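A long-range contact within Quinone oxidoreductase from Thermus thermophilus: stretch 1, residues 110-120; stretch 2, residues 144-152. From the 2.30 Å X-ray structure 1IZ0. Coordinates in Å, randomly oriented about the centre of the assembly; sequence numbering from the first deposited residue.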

ATOM      1  N   SER A 110      -1.921  -1.867  -0.493  1.00 16.38           N
ATOM      2  CA  SER A 110      -2.474  -0.514  -0.610  1.00 17.79           C
ATOM      3  C   SER A 110      -3.881  -0.348  -0.049  1.00 18.74           C
ATOM      4  O   SER A 110      -4.127   0.521   0.793  1.00 19.35           O
ATOM      5  CB  SER A 110      -2.467  -0.065  -2.077  1.00 19.13           C
ATOM      6  OG  SER A 110      -1.173  -0.200  -2.646  1.00 20.80           O
ATOM      7  N   PHE A 111      -4.809  -1.179  -0.508  1.00 14.97           N
ATOM      8  CA  PHE A 111      -6.185  -1.071  -0.053  1.00 16.36           C
ATOM      9  C   PHE A 111      -6.413  -1.455   1.396  1.00 17.47           C
ATOM     10  O   PHE A 111      -7.231  -0.831   2.082  1.00 20.74           O
ATOM     11  CB  PHE A 111      -7.091  -1.863  -0.996  1.00 14.63           C
ATOM     12  CG  PHE A 111      -7.221  -1.222  -2.343  1.00 16.80           C
ATOM     13  CD1 PHE A 111      -8.357  -0.491  -2.674  1.00 15.25           C
ATOM     14  CD2 PHE A 111      -6.160  -1.260  -3.245  1.00 15.97           C
ATOM     15  CE1 PHE A 111      -8.431   0.200  -3.880  1.00 16.27           C
ATOM     16  CE2 PHE A 111      -6.220  -0.574  -4.451  1.00 16.33           C
ATOM     17  CZ  PHE A 111      -7.357   0.161  -4.770  1.00 18.20           C
ATOM     18  N   LEU A 112      -5.704  -2.468   1.873  1.00 16.40           N
ATOM     19  CA  LEU A 112      -5.848  -2.864   3.265  1.00 16.66           C
ATOM     20  C   LEU A 112      -5.290  -1.752   4.147  1.00 17.04           C
ATOM     21  O   LEU A 112      -5.859  -1.425   5.190  1.00 16.67           O
ATOM     22  CB  LEU A 112      -5.109  -4.181   3.525  1.00 15.59           C
ATOM     23  CG  LEU A 112      -5.925  -5.411   3.115  1.00 15.94           C
ATOM     24  CD1 LEU A 112      -5.101  -6.688   3.275  1.00 14.83           C
ATOM     25  CD2 LEU A 112      -7.183  -5.470   3.978  1.00 14.72           C
ATOM     26  N   THR A 113      -4.180  -1.164   3.713  1.00 18.40           N
ATOM     27  CA  THR A 113      -3.555  -0.072   4.453  1.00 18.59           C
ATOM     28  C   THR A 113      -4.463   1.150   4.525  1.00 19.14           C
ATOM     29  O   THR A 113      -4.631   1.748   5.588  1.00 21.71           O
ATOM     30  CB  THR A 113      -2.229   0.362   3.797  1.00 17.23           C
ATOM     31  OG1 THR A 113      -1.260  -0.686   3.942  1.00 16.99           O
ATOM     32  CG2 THR A 113      -1.712   1.640   4.443  1.00 14.94           C
ATOM     33  N   ALA A 114      -5.044   1.523   3.390  1.00 17.41           N
ATOM     34  CA  ALA A 114      -5.920   2.687   3.344  1.00 19.06           C
ATOM     35  C   ALA A 114      -7.170   2.494   4.191  1.00 18.08           C
ATOM     36  O   ALA A 114      -7.532   3.361   4.984  1.00 18.01           O
ATOM     37  CB  ALA A 114      -6.322   2.995   1.893  1.00 19.08           C
ATOM     38  N   TYR A 115      -7.836   1.362   4.012  1.00 17.11           N
ATOM     39  CA  TYR A 115      -9.055   1.089   4.760  1.00 17.53           C
ATOM     40  C   TYR A 115      -8.802   0.970   6.260  1.00 18.04           C
ATOM     41  O   TYR A 115      -9.485   1.610   7.060  1.00 16.78           O
ATOM     42  CB  TYR A 115      -9.727  -0.192   4.246  1.00 18.44           C
ATOM     43  CG  TYR A 115     -10.968  -0.571   5.026  1.00 18.73           C
ATOM     44  CD1 TYR A 115     -10.885  -1.393   6.149  1.00 20.38           C
ATOM     45  CD2 TYR A 115     -12.221  -0.061   4.673  1.00 19.74           C
ATOM     46  CE1 TYR A 115     -12.020  -1.696   6.905  1.00 21.57           C
ATOM     47  CE2 TYR A 115     -13.362  -0.355   5.421  1.00 20.10           C
ATOM     48  CZ  TYR A 115     -13.251  -1.171   6.534  1.00 21.70           C
ATOM     49  OH  TYR A 115     -14.363  -1.448   7.291  1.00 23.53           O
ATOM     50  N   LEU A 116      -7.823   0.156   6.648  1.00 17.58           N
ATOM     51  CA  LEU A 116      -7.537  -0.018   8.069  1.00 19.02           C
ATOM     52  C   LEU A 116      -7.038   1.273   8.711  1.00 20.25           C
ATOM     53  O   LEU A 116      -7.244   1.504   9.906  1.00 20.83           O
ATOM     54  CB  LEU A 116      -6.525  -1.150   8.276  1.00 14.31           C
ATOM     55  CG  LEU A 116      -7.109  -2.544   8.006  1.00 18.40           C
ATOM     56  CD1 LEU A 116      -6.006  -3.590   7.965  1.00 18.29           C
ATOM     57  CD2 LEU A 116      -8.136  -2.878   9.084  1.00 13.89           C
ATOM     58  N   ALA A 117      -6.386   2.116   7.922  1.00 21.40           N
ATOM     59  CA  ALA A 117      -5.887   3.380   8.447  1.00 23.00           C
ATOM     60  C   ALA A 117      -7.082   4.299   8.717  1.00 23.37           C
ATOM     61  O   ALA A 117      -7.191   4.898   9.789  1.00 23.43           O
ATOM     62  CB  ALA A 117      -4.930   4.029   7.445  1.00 22.68           C
ATOM     63  N   LEU A 118      -7.984   4.401   7.745  1.00 21.74           N
ATOM     64  CA  LEU A 118      -9.159   5.248   7.906  1.00 21.23           C
ATOM     65  C   LEU A 118     -10.093   4.657   8.958  1.00 21.56           C
ATOM     66  O   LEU A 118     -10.640   5.381   9.807  1.00 18.69           O
ATOM     67  CB  LEU A 118      -9.881   5.407   6.560  1.00 20.63           C
ATOM     68  CG  LEU A 118      -9.125   6.245   5.515  1.00 20.18           C
ATOM     69  CD1 LEU A 118      -9.620   5.920   4.113  1.00 19.15           C
ATOM     70  CD2 LEU A 118      -9.294   7.732   5.828  1.00 18.91           C
ATOM     71  N   LYS A 119     -10.270   3.339   8.916  1.00 21.61           N
ATOM     72  CA  LYS A 119     -11.143   2.678   9.877  1.00 23.71           C
ATOM     73  C   LYS A 119     -10.639   2.943  11.294  1.00 24.60           C
ATOM     74  O   LYS A 119     -11.431   3.205  12.194  1.00 26.55           O
ATOM     75  CB  LYS A 119     -11.196   1.174   9.605  1.00 24.94           C
ATOM     76  N   ARG A 120      -9.326   2.895  11.495  1.00 24.98           N
ATOM     77  CA  ARG A 120      -8.795   3.141  12.831  1.00 26.60           C
ATOM     78  C   ARG A 120      -8.929   4.595  13.275  1.00 24.71           C
ATOM     79  O   ARG A 120      -9.052   4.870  14.469  1.00 25.00           O
ATOM     80  CB  ARG A 120      -7.326   2.733  12.948  1.00 27.45           C
ATOM     81  CG  ARG A 120      -6.869   2.776  14.413  1.00 33.06           C
ATOM     82  CD  ARG A 120      -5.385   2.615  14.577  1.00 32.65           C
ATOM     83  NE  ARG A 120      -4.926   1.338  14.056  1.00 34.84           N
ATOM     84  CZ  ARG A 120      -3.648   1.041  13.858  1.00 36.45           C
ATOM     85  NH1 ARG A 120      -2.711   1.936  14.141  1.00 35.23           N
ATOM     86  NH2 ARG A 120      -3.312  -0.142  13.362  1.00 38.52           N
TER
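Stretch 2, residues 144-152: QVARAMGLR

Stretch 2 packs on stretch 1 through an apolar helix-on-helix contact, centred on a valine knob and continued by the turn that ends the second helix; no hydrogen bond crosses between the modelled atoms. Residues 110-120 are helical throughout, as the unbroken ladder of i to i+4 backbone bonds from Ala114 N to Ser110 O (2.9 Å) through Arg120 N to Leu116 O (3.0 Å) attests. In stretch 2 the helix covers residues 144-148. The two axes approach to 9.5 Å, and their N-to-C directions differ by 45° (signed crossing angle -45°), so the helices run in broadly the same sense. The nearest CA pairs set the register: Tyr115 CA to Val145 CA at 6.3 Å and Leu118 CA to Ala146 CA at 7.6 Å. Together the stretches bury 397 Å².

Val145, with CA-to-CB directed toward stretch 1 and chi1 in the t well, gives up the largest area, 83 Å². Its side chain fits a hole formed by Phe111, Ala114, Tyr115 and Leu118, positions spaced three and four residues apart along one helical face. Val145 CG2 lies 3.7 Å from Phe111 CD1 and 4.1 Å from Ala114 CB; Val145 CG1 lies 3.9 Å from Tyr115 CA and 4.2 Å from Leu118 CD1. The methyl of Ala114 takes up little room, and the backbone at Tyr115 comes within direct reach of the valine. One residue before Val145, Gln144 NE2 meets the edge of the Phe111 ring, 4.1 Å from Phe111 CZ; the amide's polar atoms are satisfied elsewhere in the structure.

Leu118 carries the contact past the knob. Its CD1 is 4.0 Å from Ala146 CA, its CB is 3.8 Å from Met149 SE, and its CD2 is 3.7 Å from Leu151 CD1. Met149, a selenomethionine, also places SE 4.2 Å from Tyr115 CD2 and 5.1 Å from the ring centroid, 51° off the normal, an oblique sulfur-aromatic-type approach.

The chain leaves the helix by a Schellman motif: Gly150 has phi 79°, a value that favours glycine, while Leu151 N bonds to Ala146 O (2.9 Å) and Gly150 N to Arg147 O (2.8 Å). Gly150 itself does not touch stretch 1, but the turn is followed by Leu151, whose CA-to-CB bond again points toward it. Arg147, out of reach of stretch 1, bonds through NH2 to Leu151 O (3.0 Å), a further tie between the last helical turn and the residue beyond the glycine.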

ATOM      1  N   GLN A 144      -9.717   6.215  -3.582  1.00 17.39           N
ATOM      2  CA  GLN A 144     -10.852   5.363  -3.908  1.00 17.19           C
ATOM      3  C   GLN A 144     -11.550   4.830  -2.663  1.00 18.88           C
ATOM      4  O   GLN A 144     -12.778   4.816  -2.590  1.00 17.15           O
ATOM      5  CB  GLN A 144     -10.401   4.183  -4.774  1.00 18.02           C
ATOM      6  CG  GLN A 144      -9.902   4.579  -6.156  1.00 16.39           C
ATOM      7  CD  GLN A 144      -9.547   3.375  -7.003  1.00 17.64           C
ATOM      8  OE1 GLN A 144     -10.415   2.596  -7.378  1.00 18.81           O
ATOM      9  NE2 GLN A 144      -8.263   3.212  -7.300  1.00 16.93           N
ATOM     10  N   VAL A 145     -10.767   4.378  -1.684  1.00 17.30           N
ATOM     11  CA  VAL A 145     -11.346   3.838  -0.462  1.00 18.10           C
ATOM     12  C   VAL A 145     -12.067   4.925   0.332  1.00 18.55           C
ATOM     13  O   VAL A 145     -13.186   4.716   0.804  1.00 18.17           O
ATOM     14  CB  VAL A 145     -10.266   3.183   0.411  1.00 18.12           C
ATOM     15  CG1 VAL A 145     -10.877   2.695   1.717  1.00 19.28           C
ATOM     16  CG2 VAL A 145      -9.636   2.023  -0.347  1.00 16.48           C
ATOM     17  N   ALA A 146     -11.435   6.086   0.466  1.00 18.23           N
ATOM     18  CA  ALA A 146     -12.040   7.193   1.187  1.00 19.41           C
ATOM     19  C   ALA A 146     -13.358   7.561   0.521  1.00 20.15           C
ATOM     20  O   ALA A 146     -14.349   7.833   1.200  1.00 20.97           O
ATOM     21  CB  ALA A 146     -11.101   8.393   1.194  1.00 19.18           C
ATOM     22  N   ARG A 147     -13.373   7.572  -0.809  1.00 21.42           N
ATOM     23  CA  ARG A 147     -14.593   7.903  -1.549  1.00 23.57           C
ATOM     24  C   ARG A 147     -15.707   6.908  -1.239  1.00 22.63           C
ATOM     25  O   ARG A 147     -16.845   7.303  -0.979  1.00 21.44           O
ATOM     26  CB  ARG A 147     -14.327   7.898  -3.057  1.00 27.51           C
ATOM     27  CG  ARG A 147     -13.612   9.131  -3.576  1.00 34.44           C
ATOM     28  CD  ARG A 147     -14.613  10.208  -3.954  1.00 40.56           C
ATOM     29  NE  ARG A 147     -15.380  10.682  -2.805  1.00 43.62           N
ATOM     30  CZ  ARG A 147     -16.540  11.323  -2.904  1.00 46.86           C
ATOM     31  NH1 ARG A 147     -17.067  11.562  -4.099  1.00 46.21           N
ATOM     32  NH2 ARG A 147     -17.173  11.725  -1.807  1.00 49.74           N
ATOM     33  N   ALA A 148     -15.373   5.619  -1.274  1.00 20.49           N
ATOM     34  CA  ALA A 148     -16.342   4.562  -0.994  1.00 20.21           C
ATOM     35  C   ALA A 148     -16.861   4.655   0.437  1.00 20.98           C
ATOM     36  O   ALA A 148     -17.940   4.148   0.750  1.00 19.86           O
ATOM     37  CB  ALA A 148     -15.707   3.202  -1.212  1.00 18.03           C
HETATM   38  N   MSE A 149     -16.082   5.288   1.310  1.00 21.78           N
HETATM   39  CA  MSE A 149     -16.481   5.431   2.702  1.00 22.12           C
HETATM   40  C   MSE A 149     -17.271   6.717   2.865  1.00 22.66           C
HETATM   41  O   MSE A 149     -17.690   7.068   3.967  1.00 24.45           O
HETATM   42  CB  MSE A 149     -15.247   5.423   3.609  1.00 23.72           C
HETATM   43  CG  MSE A 149     -14.520   4.082   3.625  1.00 26.01           C
HETATM   44 SE   MSE A 149     -12.959   4.040   4.781  1.00 32.05          SE
HETATM   45  CE  MSE A 149     -13.892   4.043   6.486  1.00 28.95           C
ATOM     46  N   GLY A 150     -17.481   7.413   1.748  1.00 23.21           N
ATOM     47  CA  GLY A 150     -18.239   8.654   1.765  1.00 21.24           C
ATOM     48  C   GLY A 150     -17.475   9.869   2.253  1.00 22.52           C
ATOM     49  O   GLY A 150     -18.078  10.860   2.673  1.00 22.14           O
ATOM     50  N   LEU A 151     -16.148   9.818   2.182  1.00 21.29           N
ATOM     51  CA  LEU A 151     -15.335  10.937   2.646  1.00 20.99           C
ATOM     52  C   LEU A 151     -15.056  11.975   1.558  1.00 20.91           C
ATOM     53  O   LEU A 151     -15.130  11.682   0.364  1.00 21.61           O
ATOM     54  CB  LEU A 151     -14.001  10.421   3.197  1.00 19.73           C
ATOM     55  CG  LEU A 151     -14.034   9.263   4.201  1.00 22.27           C
ATOM     56  CD1 LEU A 151     -12.602   8.840   4.531  1.00 21.75           C
ATOM     57  CD2 LEU A 151     -14.773   9.677   5.463  1.00 19.84           C
ATOM     58  N   ARG A 152     -14.740  13.191   1.991  1.00 20.03           N
ATOM     59  CA  ARG A 152     -14.402  14.283   1.086  1.00 19.58           C
ATOM     60  C   ARG A 152     -12.882  14.245   1.008  1.00 19.49           C
ATOM     61  O   ARG A 152     -12.206  14.420   2.024  1.00 21.16           O
ATOM     62  CB  ARG A 152     -14.874  15.619   1.663  1.00 17.75           C
ATOM     63  CG  ARG A 152     -16.389  15.800   1.659  1.00 18.27           C
ATOM     64  CD  ARG A 152     -16.779  17.139   2.277  1.00 18.94           C
ATOM     65  NE  ARG A 152     -16.124  18.267   1.613  1.00 17.18           N
ATOM     66  CZ  ARG A 152     -15.960  19.462   2.172  1.00 19.29           C
ATOM     67  NH1 ARG A 152     -16.408  19.679   3.407  1.00 17.70           N
ATOM     68  NH2 ARG A 152     -15.345  20.435   1.507  1.00 15.58           N
TER